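Local coordinates for uncharacterized SnoaL-like protein (Burkholderia thailandensis E264, PDB 3H3H), which is of unknown function but has a SnoaL-like domain of the NTF2 clan, a fold whose cone-shaped pocket serves as a binding or active site in many relatives, at residues G36-S41 with V113-A118. Numbering follows the deposited sequence.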
ATOM      1  N   GLY B  36       0.210   2.765  20.283  1.00 12.90           N
ATOM      2  CA  GLY B  36       1.463   2.290  19.832  1.00 12.47           C
ATOM      3  C   GLY B  36       1.558   1.977  18.363  1.00 11.97           C
ATOM      4  O   GLY B  36       2.459   1.273  17.942  1.00 15.01           O
ATOM      5  N   PHE B  37       0.662   2.528  17.565  1.00 10.33           N
ATOM      6  CA  PHE B  37       0.744   2.275  16.121  1.00 11.17           C
ATOM      7  C   PHE B  37       2.045   2.747  15.506  1.00 12.12           C
ATOM      8  O   PHE B  37       2.666   3.754  15.933  1.00 14.14           O
ATOM      9  CB  PHE B  37      -0.443   2.910  15.382  1.00 11.70           C
ATOM     10  CG  PHE B  37      -0.334   4.380  15.158  1.00 11.73           C
ATOM     11  CD1 PHE B  37      -0.744   5.286  16.149  1.00 14.26           C
ATOM     12  CD2 PHE B  37       0.053   4.882  13.940  1.00 14.54           C
ATOM     13  CE1 PHE B  37      -0.672   6.638  15.921  1.00 15.44           C
ATOM     14  CE2 PHE B  37       0.138   6.240  13.731  1.00 12.90           C
ATOM     15  CZ  PHE B  37      -0.250   7.112  14.714  1.00 15.95           C
ATOM     16  N   GLU B  38       2.460   2.016  14.480  0.50 12.50           N
ATOM     17  CA  GLU B  38       3.678   2.323  13.774  0.50 14.41           C
ATOM     18  C   GLU B  38       3.332   3.133  12.562  0.50 12.96           C
ATOM     19  O   GLU B  38       2.409   2.775  11.828  0.50 15.29           O
ATOM     20  CB  GLU B  38       4.348   1.044  13.309  0.50 15.35           C
ATOM     21  CG  GLU B  38       4.845   0.150  14.397  0.50 15.98           C
ATOM     22  CD  GLU B  38       5.439  -1.114  13.798  0.50 22.56           C
ATOM     23  OE1 GLU B  38       6.543  -1.016  13.241  0.50 27.25           O
ATOM     24  OE2 GLU B  38       4.781  -2.181  13.845  0.50 18.85           O
HETATM   25  N   MSE B  39       4.126   4.174  12.323  1.00 12.87           N
HETATM   26  CA  MSE B  39       3.963   5.077  11.167  1.00 14.71           C
HETATM   27  C   MSE B  39       5.252   5.117  10.382  1.00 13.00           C
HETATM   28  O   MSE B  39       6.339   5.280  10.968  1.00 15.28           O
HETATM   29  CB  MSE B  39       3.546   6.503  11.580  1.00 13.97           C
HETATM   30  CG  MSE B  39       3.263   7.488  10.402  1.00 16.06           C
HETATM   31 SE   MSE B  39       1.732   6.878   9.413  0.75 12.70          SE
HETATM   32  CE  MSE B  39       2.235   7.520   7.656  1.00 17.73           C
ATOM     33  N   SER B  40       5.185   4.771   9.097  1.00 13.28           N
ATOM     34  CA  SER B  40       6.300   4.896   8.173  1.00 14.26           C
ATOM     35  C   SER B  40       5.994   5.910   7.120  1.00 14.64           C
ATOM     36  O   SER B  40       4.933   5.862   6.524  1.00 14.08           O
ATOM     37  CB  SER B  40       6.534   3.560   7.516  1.00 16.71           C
ATOM     38  OG  SER B  40       7.387   3.683   6.436  1.00 19.72           O
ATOM     39  N   SER B  41       6.885   6.864   6.918  1.00 13.90           N
ATOM     40  CA  SER B  41       6.670   7.813   5.835  1.00 11.54           C
ATOM     41  C   SER B  41       7.979   8.417   5.336  1.00 14.58           C
ATOM     42  O   SER B  41       8.860   8.726   6.139  1.00 13.96           O
ATOM     43  CB  SER B  41       5.829   8.980   6.310  1.00 12.90           C
ATOM     44  OG  SER B  41       5.646   9.933   5.280  1.00 13.58           O
ATOM     45  N   VAL B 113      -6.030   1.047  13.427  1.00 13.97           N
ATOM     46  CA  VAL B 113      -4.813   0.969  12.653  1.00 11.63           C
ATOM     47  C   VAL B 113      -3.624   0.734  13.576  1.00 12.82           C
ATOM     48  O   VAL B 113      -3.367   1.525  14.507  1.00 14.55           O
ATOM     49  CB  VAL B 113      -4.578   2.226  11.847  1.00 13.03           C
ATOM     50  CG1 VAL B 113      -3.203   2.128  11.060  1.00 15.10           C
ATOM     51  CG2 VAL B 113      -5.702   2.470  10.869  1.00 12.86           C
ATOM     52  N   VAL B 114      -2.927  -0.364  13.333  1.00 12.16           N
ATOM     53  CA  VAL B 114      -1.751  -0.707  14.127  1.00 12.12           C
ATOM     54  C   VAL B 114      -0.471  -0.328  13.399  1.00 11.39           C
ATOM     55  O   VAL B 114       0.584  -0.228  14.018  1.00 11.45           O
ATOM     56  CB  VAL B 114      -1.753  -2.193  14.503  1.00 10.13           C
ATOM     57  CG1 VAL B 114      -2.931  -2.489  15.413  1.00 12.10           C
ATOM     58  CG2 VAL B 114      -1.688  -3.150  13.287  1.00 11.43           C
ATOM     59  N   LYS B 115      -0.555  -0.181  12.064  1.00 10.53           N
ATOM     60  CA  LYS B 115       0.609   0.130  11.258  1.00 12.15           C
ATOM     61  C   LYS B 115       0.141   0.867   9.989  1.00 13.86           C
ATOM     62  O   LYS B 115      -0.769   0.399   9.323  1.00 14.48           O
ATOM     63  CB  LYS B 115       1.402  -1.111  10.854  1.00 15.57           C
ATOM     64  CG  LYS B 115       2.672  -0.811  10.117  1.00 21.96           C
ATOM     65  CD  LYS B 115       3.476  -2.101   9.914  1.00 25.32           C
ATOM     66  CE  LYS B 115       4.855  -1.865   9.330  1.00 39.66           C
ATOM     67  NZ  LYS B 115       5.856  -2.877   9.803  1.00 48.15           N
ATOM     68  N   ALA B 116       0.781   1.958   9.654  1.00 13.03           N
ATOM     69  CA  ALA B 116       0.453   2.696   8.428  1.00 13.09           C
ATOM     70  C   ALA B 116       1.733   3.060   7.746  1.00 13.73           C
ATOM     71  O   ALA B 116       2.723   3.319   8.413  1.00 14.78           O
ATOM     72  CB  ALA B 116      -0.415   3.941   8.692  1.00 13.57           C
ATOM     73  N   LEU B 117       1.710   3.006   6.400  1.00 12.01           N
ATOM     74  CA  LEU B 117       2.906   3.316   5.583  1.00 12.21           C
ATOM     75  C   LEU B 117       2.442   4.257   4.477  1.00 13.31           C
ATOM     76  O   LEU B 117       1.510   3.960   3.753  1.00 13.29           O
ATOM     77  CB  LEU B 117       3.448   2.066   4.916  1.00 13.44           C
ATOM     78  CG  LEU B 117       3.778   0.875   5.767  1.00 23.06           C
ATOM     79  CD1 LEU B 117       2.483   0.094   6.130  1.00 20.14           C
ATOM     80  CD2 LEU B 117       4.756   0.001   4.946  1.00 27.04           C
ATOM     81  N   ALA B 118       3.126   5.394   4.353  1.00 10.60           N
ATOM     82  CA  ALA B 118       2.817   6.398   3.381  1.00 12.95           C
ATOM     83  C   ALA B 118       3.717   6.206   2.143  1.00 12.44           C
ATOM     84  O   ALA B 118       4.900   5.827   2.259  1.00 14.21           O
ATOM     85  CB  ALA B 118       3.016   7.761   3.980  1.00 13.77           C
TER
HETATM   86  O   HOH W   1       2.219  -2.376  14.410  1.00 29.28           O
HETATM   87  O   HOH W   2       6.613   4.426   3.761  1.00 15.02           O
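Val-114 O is gripped by two hydrogen bonds and one weaker contact. Glu-38 N donates to Val-114 O at 3.0 Å, from above the carbonyl plane (40° out of it); a water donates to Val-114 O at 2.7 Å, and the CA-H of Phe-37 adds the third. The same water donates to Glu-38 OE2, linking the carboxylate to the backbone of Val-114. Three further bonds follow in parallel register: Ala-116 N to Glu-38 O, at 2.8 Å and nearly along the C=O axis, then Ser-40 N to Ala-116 O and Ala-118 N to Ser-40 O, both in the carbonyl plane. On one face Glu-38 and Lys-115 cross obliquely, Glu-38 CB touching Lys-115 CG, and Glu-38 OE1 meets Lys-115 NZ in a long salt bridge of 4.0 Å. Further along this face Ser-40 CB rests on Leu-117, and a second water joins Ser-40 OG to Ala-118 O; the other subunit packs here through its Val-86 and His-106. On the opposite face the contact is between apolar side chains: selenomethionine Met-39, CG anti to the backbone N and the chain bent at chi2 (65°), brings SE to 3.7 Å from Ala-116 CB and CE to 3.8 Å from Ala-118 CB, beneath helix 58-71. Ser-41 OG, also anti to its N (chi1 178°), bonds Met-43 N as the N-cap of helix 42-48 and lies against Ala-118 CB. Val-114 and Lys-115 form a classic beta bulge opposite His-106 of the same chain. This parallel pairing of an early strand with the last, inside an otherwise antiparallel sheet packed against helices, is characteristic of the NTF2-like alpha+beta fold.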